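Local coordinates for uncharacterized protein Sortase B (Clostridium perfringens, PDB 5YFK) that probably acts as a class B sortase, a cysteine transpeptidase that cleaves a sorting signal and joins surface proteins to the cell wall through an acyl-enzyme intermediate, at residues E43-L48 with P53-W58; K179-Q184 with I195-N200; F78-N83 with Y111-R116. The protein carries 1 engineered substitution. All coordinates share one frame; numbering follows the deposited sequence.

Interaction 3 is the one at the catalytic centre: it holds H113, the predicted proton donor/acceptor, whose side chain lies about 6 Å from that of S209, the engineered residue at the predicted nucleophile position, while the L80 side chain is about 7 Å from that of R217, the predicted transition-state stabilizer. Interaction 1 seats an N-terminal helix on the first strand of the sheet, its centre 19 Å from that of interaction 3. The two touch where D54 OD2 meets Y79 OH at 2.6 Å, a probable hydrogen bond. Interaction 2 lies on the opposite side of the chain's centre from both, its centre 31 Å from interaction 1 and 29 Å from interaction 3.

Interaction 1. Residues E43-L48 with P53-W58; sequences ESEKNL and PDYRFW
The ring of Y55 lies between the strand and the helix, and L48 and E45, about one helical turn apart, hold it in two different ways. Y55 CG lies anti to the backbone N (chi1 175°), which carries the ring out from the strand to lie under L48. L48 covers a face: its CB sits over the middle of the ring, 3.8 Å from the Y55 centroid and only 6° off the normal, a CH-pi contact. On the opposite face lies F57 N, offset toward the rim. The CD1 branch of L48 runs on toward the phenol end and meets Y55 CZ at 3.7 Å. L48 CD1 is also 4.0 Å from W58 CE3 and near the indole plane, so one methyl touches both aromatics, the tyrosine at its phenol end and the indole at its edge. E45 works at the edge of the Y55 ring. Its chain bends at chi2 to bring the carboxylate to the phenol, standing almost perpendicular to the ring, and Y55 OH donates to the anti lone pair of E45 OE2 at 2.9 Å. A water adds a second bond to that oxygen, 3.1 Å from E45 OE2, and also donates to R56 O at 2.6 Å, bridging helix to strand. E45 OE1 accepts from G145 N, which ties both carboxylate oxygens down. W58 NE1 is bonded to D67. A classic beta bulge at R56 and F57, opposite V70, interrupts strand 55-61. The axes of helix 43-48 and strand 55-58 run at 142°, roughly antiparallel: an N-terminal helix packed on the first strand of the sortase beta-barrel, as in other class B sortases.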
# COMPACT_ATOMS: atom_id res chain seq x y z
N GLU A 43 -16.49 -14.74 -2.82
CA GLU A 43 -16.14 -15.84 -1.94
C GLU A 43 -14.66 -15.79 -1.57
O GLU A 43 -14.27 -16.15 -0.46
CB GLU A 43 -16.51 -17.20 -2.55
CG GLU A 43 -16.78 -17.22 -4.04
CD GLU A 43 -17.66 -18.39 -4.45
OE1 GLU A 43 -18.74 -18.15 -5.04
OE2 GLU A 43 -17.30 -19.55 -4.16
N SER A 44 -13.83 -15.29 -2.48
CA SER A 44 -12.43 -15.02 -2.15
C SER A 44 -12.32 -14.11 -0.94
O SER A 44 -11.69 -14.47 0.05
CB SER A 44 -11.70 -14.40 -3.33
OG SER A 44 -10.90 -15.38 -3.97
N GLU A 45 -13.02 -12.97 -0.97
CA GLU A 45 -12.95 -12.02 0.14
C GLU A 45 -13.55 -12.60 1.41
O GLU A 45 -13.04 -12.39 2.50
CB GLU A 45 -13.66 -10.70 -0.20
CG GLU A 45 -13.01 -9.95 -1.34
CD GLU A 45 -12.91 -8.45 -1.08
OE1 GLU A 45 -13.95 -7.75 -1.19
OE2 GLU A 45 -11.76 -7.96 -0.88
N LYS A 46 -14.62 -13.37 1.28
CA LYS A 46 -15.21 -13.97 2.47
C LYS A 46 -14.27 -14.96 3.12
O LYS A 46 -14.16 -14.99 4.35
CB LYS A 46 -16.56 -14.61 2.13
CG LYS A 46 -17.64 -13.57 1.87
CD LYS A 46 -18.99 -14.21 1.58
CE LYS A 46 -20.00 -13.16 1.12
NZ LYS A 46 -20.80 -12.67 2.27
N ASN A 47 -13.53 -15.72 2.31
CA ASN A 47 -12.57 -16.68 2.85
C ASN A 47 -11.39 -16.00 3.50
O ASN A 47 -11.00 -16.36 4.59
CB ASN A 47 -12.07 -17.60 1.74
CG ASN A 47 -12.94 -18.83 1.58
OD1 ASN A 47 -13.37 -19.44 2.56
ND2 ASN A 47 -13.34 -19.10 0.35
N LEU A 48 -10.91 -14.92 2.90
CA LEU A 48 -9.89 -14.11 3.57
C LEU A 48 -10.35 -13.56 4.93
O LEU A 48 -9.61 -13.63 5.89
CB LEU A 48 -9.47 -12.96 2.65
CG LEU A 48 -8.75 -13.46 1.40
CD1 LEU A 48 -8.81 -12.46 0.25
CD2 LEU A 48 -7.31 -13.77 1.78
N PRO A 53 -10.04 -11.85 10.48
CA PRO A 53 -11.04 -10.79 10.45
C PRO A 53 -10.43 -9.38 10.26
O PRO A 53 -11.16 -8.41 10.00
CB PRO A 53 -11.71 -10.90 11.82
CG PRO A 53 -11.37 -12.27 12.33
CD PRO A 53 -10.01 -12.55 11.77
N ASP A 54 -9.12 -9.28 10.42
CA ASP A 54 -8.42 -8.00 10.25
C ASP A 54 -8.23 -7.66 8.76
O ASP A 54 -7.80 -6.54 8.41
CB ASP A 54 -7.06 -8.06 10.94
CG ASP A 54 -7.17 -8.15 12.46
OD1 ASP A 54 -8.22 -7.75 13.00
OD2 ASP A 54 -6.11 -8.34 13.09
N TYR A 55 -8.55 -8.60 7.89
CA TYR A 55 -8.48 -8.38 6.45
C TYR A 55 -9.31 -7.17 6.02
O TYR A 55 -10.45 -7.00 6.47
CB TYR A 55 -8.98 -9.62 5.71
CG TYR A 55 -9.04 -9.41 4.21
CD1 TYR A 55 -7.89 -9.44 3.44
CD2 TYR A 55 -10.24 -9.10 3.59
CE1 TYR A 55 -7.94 -9.23 2.08
CE2 TYR A 55 -10.32 -8.95 2.21
CZ TYR A 55 -9.15 -8.99 1.47
OH TYR A 55 -9.19 -8.76 0.12
N ARG A 56 -8.77 -6.35 5.12
CA ARG A 56 -9.51 -5.19 4.63
C ARG A 56 -9.61 -5.13 3.11
O ARG A 56 -10.65 -4.75 2.57
CB ARG A 56 -8.89 -3.89 5.15
CG ARG A 56 -8.84 -3.78 6.68
CD ARG A 56 -10.23 -3.52 7.25
NE ARG A 56 -10.23 -3.46 8.71
CZ ARG A 56 -10.54 -4.49 9.51
NH1 ARG A 56 -10.87 -5.66 8.99
NH2 ARG A 56 -10.47 -4.35 10.82
N PHE A 57 -8.51 -5.39 2.41
CA PHE A 57 -8.51 -5.33 0.96
C PHE A 57 -7.30 -6.05 0.37
O PHE A 57 -6.37 -6.43 1.09
CB PHE A 57 -8.56 -3.85 0.47
CG PHE A 57 -7.46 -2.98 1.02
CD1 PHE A 57 -6.29 -2.80 0.31
CD2 PHE A 57 -7.68 -2.20 2.14
CE1 PHE A 57 -5.28 -1.98 0.81
CE2 PHE A 57 -6.72 -1.30 2.60
CZ PHE A 57 -5.52 -1.16 1.90
N TRP A 58 -7.30 -6.19 -0.95
CA TRP A 58 -6.17 -6.77 -1.65
C TRP A 58 -5.40 -5.66 -2.40
O TRP A 58 -6.00 -4.70 -2.90
CB TRP A 58 -6.65 -7.85 -2.64
CG TRP A 58 -5.52 -8.72 -3.14
CD1 TRP A 58 -4.58 -8.40 -4.08
CD2 TRP A 58 -5.13 -9.99 -2.61
NE1 TRP A 58 -3.68 -9.41 -4.21
CE2 TRP A 58 -3.92 -10.34 -3.24
CE3 TRP A 58 -5.63 -10.80 -1.60
CZ2 TRP A 58 -3.33 -11.56 -3.04
CZ3 TRP A 58 -5.03 -12.02 -1.38
CH2 TRP A 58 -3.87 -12.39 -2.09
O HOH W 1 -12.59 -5.98 1.34

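Interaction 2. Residues K179-Q184 with I195-N200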
# COMPACT_ATOMS: atom_id res chain seq x y z
N LYS A 179 -2.80 21.46 0.71
CA LYS A 179 -1.43 21.74 1.14
C LYS A 179 -0.65 20.42 1.25
O LYS A 179 0.52 20.34 0.86
CB LYS A 179 -1.47 22.46 2.49
CG LYS A 179 -0.09 22.73 3.09
CD LYS A 179 -0.17 23.72 4.25
CE LYS A 179 0.03 23.05 5.60
NZ LYS A 179 -1.22 23.02 6.41
N TYR A 180 -1.28 19.42 1.87
CA TYR A 180 -0.67 18.08 1.97
C TYR A 180 -0.34 17.47 0.61
O TYR A 180 0.77 16.93 0.40
CB TYR A 180 -1.60 17.14 2.73
CG TYR A 180 -0.96 15.80 3.03
CD1 TYR A 180 -0.04 15.66 4.06
CD2 TYR A 180 -1.27 14.66 2.29
CE1 TYR A 180 0.46 14.42 4.41
CE2 TYR A 180 -0.75 13.42 2.61
CZ TYR A 180 0.15 13.30 3.64
OH TYR A 180 0.71 12.07 3.95
N LEU A 181 -1.28 17.55 -0.32
CA LEU A 181 -1.08 17.00 -1.66
C LEU A 181 0.11 17.67 -2.32
O LEU A 181 0.94 17.01 -2.93
CB LEU A 181 -2.34 17.17 -2.52
CG LEU A 181 -3.52 16.31 -2.05
CD1 LEU A 181 -4.75 16.54 -2.91
CD2 LEU A 181 -3.13 14.84 -2.05
N LYS A 182 0.15 18.99 -2.25
CA LYS A 182 1.27 19.78 -2.82
C LYS A 182 2.63 19.38 -2.24
O LYS A 182 3.60 19.15 -3.00
CB LYS A 182 1.00 21.28 -2.63
CG LYS A 182 2.19 22.19 -2.93
CD LYS A 182 1.73 23.55 -3.44
CE LYS A 182 2.34 24.70 -2.67
NZ LYS A 182 1.76 25.99 -3.13
N GLU A 183 2.67 19.15 -0.92
CA GLU A 183 3.89 18.71 -0.26
C GLU A 183 4.30 17.35 -0.82
O GLU A 183 5.46 17.13 -1.12
CB GLU A 183 3.68 18.59 1.25
CG GLU A 183 4.71 17.70 1.95
CD GLU A 183 4.37 17.32 3.40
OE1 GLU A 183 3.32 16.66 3.64
OE2 GLU A 183 5.29 17.44 4.25
N GLN A 184 3.36 16.41 -0.87
CA GLN A 184 3.68 15.04 -1.29
C GLN A 184 4.14 15.00 -2.74
O GLN A 184 5.13 14.36 -3.06
CB GLN A 184 2.49 14.10 -1.11
CG GLN A 184 2.05 13.97 0.34
CD GLN A 184 3.11 13.31 1.19
OE1 GLN A 184 3.58 12.22 0.87
NE2 GLN A 184 3.61 14.05 2.19
N ILE A 195 -1.51 14.57 -14.32
CA ILE A 195 -2.17 13.77 -13.28
C ILE A 195 -3.31 14.57 -12.60
O ILE A 195 -4.09 14.00 -11.84
CB ILE A 195 -1.14 13.29 -12.23
CG1 ILE A 195 -1.67 12.06 -11.47
CG2 ILE A 195 -0.80 14.38 -11.23
CD1 ILE A 195 -0.91 10.80 -11.79
N ASP A 196 -3.46 15.84 -12.97
CA ASP A 196 -4.46 16.74 -12.36
C ASP A 196 -4.66 16.45 -10.86
O ASP A 196 -5.80 16.28 -10.41
CB ASP A 196 -5.78 16.58 -13.12
CG ASP A 196 -6.81 17.66 -12.79
OD1 ASP A 196 -6.44 18.71 -12.25
OD2 ASP A 196 -8.02 17.37 -12.94
N LEU A 197 -3.62 16.63 -10.07
CA LEU A 197 -3.71 16.37 -8.65
C LEU A 197 -4.47 17.54 -8.01
O LEU A 197 -4.15 18.72 -8.27
CB LEU A 197 -2.33 16.21 -8.03
CG LEU A 197 -2.33 15.72 -6.57
CD1 LEU A 197 -2.94 14.33 -6.44
CD2 LEU A 197 -0.92 15.76 -5.96
N ASN A 198 -5.49 17.21 -7.23
CA ASN A 198 -6.37 18.23 -6.66
C ASN A 198 -7.13 17.76 -5.43
O ASN A 198 -7.18 16.58 -5.11
CB ASN A 198 -7.32 18.76 -7.74
CG ASN A 198 -8.47 17.82 -8.02
OD1 ASN A 198 -9.51 17.88 -7.36
ND2 ASN A 198 -8.33 16.99 -9.03
N SER A 199 -7.70 18.70 -4.68
CA SER A 199 -8.21 18.40 -3.36
C SER A 199 -9.47 17.52 -3.38
O SER A 199 -9.87 16.99 -2.34
CB SER A 199 -8.52 19.72 -2.64
OG SER A 199 -9.76 20.23 -3.09
N ASN A 200 -10.02 17.24 -4.55
CA ASN A 200 -11.08 16.23 -4.61
C ASN A 200 -10.56 14.81 -4.65
O ASN A 200 -11.33 13.86 -4.54
CB ASN A 200 -11.96 16.44 -5.84
CG ASN A 200 -12.69 17.76 -5.82
OD1 ASN A 200 -13.28 18.14 -4.81
ND2 ASN A 200 -12.54 18.51 -6.90
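A leucine methyl pressed against a peptide oxygen is the odd feature here: L181 CD1 comes to 3.3 Å from N198 O, a close approach for carbon and carbonyl oxygen. L181 reaches out from the helix with CG anti to its own carbonyl carbon (chi1 -68°), which carries CD1 across to the backbone of the loop, where it also meets S199 CA at 4.0 Å. L197 answers from the other side of the contact. L197 CD2 packs beside the base of the L181 side chain, 4.0 Å from L181 CB, and lies 3.8 Å from L181 O, so each leucine sets a methyl against a carbonyl of the other segment. The contact joins helix 174-186 to the loop that leads from it into strand 203-210 of the sortase barrel, and L181 also leans on I203 of that strand while L197 touches F153 and K223. The N198 side-chain amide, turned away from the helix, bonds to the loop backbone on both sides of itself. Its OD1 accepts from N200 N at 2.9 Å, closing an Asx turn; N200 N stands above the plane of the N198 side-chain carbonyl, 45° out of it. On the other branch N198 ND2 donates to D196 O at 3.0 Å, with an N-H...O angle of 161°. The backbone N198 N is bonded to D201 OD2.

Interaction 3. Residues F78-N83 with Y111-R116; sequences FYLHHN and YGHNMR
The predicted catalytic histidine of the sortase site, H113, is the centre of this contact between two loops, one after strand 67-72 and the other after strand 107-111. H113 NE2 donates to L80 O at 2.7 Å, with an N-H...O angle of 157°. The oxygen lies close to the imidazole plane, and the N-H meets it on a lone pair in the plane of the carbonyl. The same leucine also covers a face of the ring: its CD2 sits 3.8 Å from the H113 centroid, 20° off the normal, in a CH-pi contact shifted toward the rim, and L80 CD2 is 3.6 Å from H113 CE1. L80 therefore grips the imidazole twice, by its carbonyl at the edge and by its methyl on the face. F95 touches the L80 side chain in turn. The carbonyl's loop is braced by F78 O, which accepts from both H82 ND1, at 2.7 Å, and H81 N. A main-chain carbonyl can only accept, so H113 NE2 must be the donor, and the pairing of bond and methyl probably limits the rotation of the ring, about 6 Å from the side chain of the engineered S209.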
# COMPACT_ATOMS: atom_id res chain seq x y z
N PHE A 78 1.85 -4.69 15.42
CA PHE A 78 1.52 -6.13 15.42
C PHE A 78 1.94 -6.80 14.11
O PHE A 78 2.45 -7.93 14.10
CB PHE A 78 0.03 -6.37 15.68
CG PHE A 78 -0.34 -7.83 15.85
CD1 PHE A 78 -0.14 -8.47 17.07
CD2 PHE A 78 -0.88 -8.56 14.81
CE1 PHE A 78 -0.46 -9.82 17.22
CE2 PHE A 78 -1.20 -9.90 14.95
CZ PHE A 78 -1.00 -10.53 16.17
N TYR A 79 1.56 -6.21 12.98
CA TYR A 79 1.72 -6.91 11.72
C TYR A 79 3.09 -6.66 11.08
O TYR A 79 3.40 -7.20 10.02
CB TYR A 79 0.58 -6.55 10.76
CG TYR A 79 -0.69 -7.33 11.06
CD1 TYR A 79 -0.70 -8.73 10.99
CD2 TYR A 79 -1.83 -6.70 11.53
CE1 TYR A 79 -1.85 -9.44 11.23
CE2 TYR A 79 -2.99 -7.42 11.79
CZ TYR A 79 -2.93 -8.81 11.79
OH TYR A 79 -4.07 -9.55 12.03
N LEU A 80 3.98 -5.99 11.81
CA LEU A 80 5.41 -6.05 11.48
C LEU A 80 5.99 -7.40 11.89
O LEU A 80 7.07 -7.79 11.45
CB LEU A 80 6.18 -4.95 12.19
CG LEU A 80 5.98 -3.59 11.56
CD1 LEU A 80 6.58 -2.49 12.43
CD2 LEU A 80 6.54 -3.57 10.14
N HIS A 81 5.30 -8.06 12.82
CA HIS A 81 5.87 -9.25 13.48
C HIS A 81 4.93 -10.44 13.47
O HIS A 81 5.24 -11.49 14.06
CB HIS A 81 6.23 -8.90 14.93
CG HIS A 81 7.06 -7.67 15.06
ND1 HIS A 81 6.59 -6.52 15.64
CD2 HIS A 81 8.29 -7.37 14.57
CE1 HIS A 81 7.53 -5.60 15.61
NE2 HIS A 81 8.56 -6.08 14.95
N HIS A 82 3.81 -10.32 12.78
CA HIS A 82 2.95 -11.47 12.57
C HIS A 82 2.53 -11.60 11.12
O HIS A 82 2.37 -10.60 10.41
CB HIS A 82 1.70 -11.41 13.45
CG HIS A 82 1.99 -11.37 14.92
ND1 HIS A 82 2.34 -10.21 15.57
CD2 HIS A 82 1.99 -12.34 15.85
CE1 HIS A 82 2.52 -10.47 16.86
NE2 HIS A 82 2.37 -11.77 17.04
N ASN A 83 2.20 -12.82 10.73
CA ASN A 83 1.76 -13.09 9.37
C ASN A 83 0.25 -13.05 9.28
O ASN A 83 -0.41 -12.54 10.18
CB ASN A 83 2.31 -14.42 8.86
CG ASN A 83 1.68 -15.62 9.54
OD1 ASN A 83 0.74 -15.50 10.32
ND2 ASN A 83 2.22 -16.79 9.25
N TYR A 111 1.63 -0.08 4.98
CA TYR A 111 3.01 -0.40 5.36
C TYR A 111 3.34 -1.83 5.00
O TYR A 111 2.49 -2.74 5.04
CB TYR A 111 3.21 -0.24 6.86
CG TYR A 111 2.87 1.10 7.43
CD1 TYR A 111 1.57 1.41 7.80
CD2 TYR A 111 3.84 2.08 7.59
CE1 TYR A 111 1.26 2.64 8.35
CE2 TYR A 111 3.51 3.37 7.96
CZ TYR A 111 2.23 3.61 8.41
OH TYR A 111 1.91 4.83 8.90
N GLY A 112 4.62 -2.06 4.75
CA GLY A 112 5.16 -3.41 4.71
C GLY A 112 6.67 -3.41 4.80
O GLY A 112 7.31 -2.40 4.53
N HIS A 113 7.22 -4.54 5.21
CA HIS A 113 8.65 -4.73 5.36
C HIS A 113 9.37 -4.68 4.00
O HIS A 113 8.82 -5.09 2.97
CB HIS A 113 8.94 -6.09 6.00
CG HIS A 113 8.86 -6.10 7.49
ND1 HIS A 113 9.64 -5.28 8.28
CD2 HIS A 113 8.23 -6.95 8.34
CE1 HIS A 113 9.48 -5.62 9.55
NE2 HIS A 113 8.58 -6.58 9.62
N ASN A 114 10.65 -4.28 4.06
CA ASN A 114 11.60 -4.53 2.99
C ASN A 114 12.79 -5.24 3.58
O ASN A 114 13.63 -4.61 4.20
CB ASN A 114 12.02 -3.21 2.35
CG ASN A 114 13.26 -3.35 1.48
OD1 ASN A 114 13.60 -4.44 1.02
ND2 ASN A 114 13.85 -2.21 1.13
N MET A 115 12.78 -6.57 3.52
CA MET A 115 13.74 -7.36 4.26
C MET A 115 14.91 -7.83 3.39
O MET A 115 15.75 -8.62 3.83
CB MET A 115 13.04 -8.54 4.93
CG MET A 115 12.26 -8.15 6.17
SD MET A 115 11.69 -9.57 7.12
CE MET A 115 13.25 -10.39 7.48
N ARG A 116 15.02 -7.24 2.20
CA ARG A 116 16.24 -7.33 1.38
C ARG A 116 16.34 -8.69 0.71
O ARG A 116 17.32 -8.99 0.05
CB ARG A 116 17.50 -7.06 2.21
CG ARG A 116 17.63 -5.61 2.66
CD ARG A 116 19.03 -5.06 2.41
NE ARG A 116 19.14 -4.36 1.13
CZ ARG A 116 20.18 -3.62 0.76
NH1 ARG A 116 21.22 -3.47 1.59
NH2 ARG A 116 20.19 -3.03 -0.43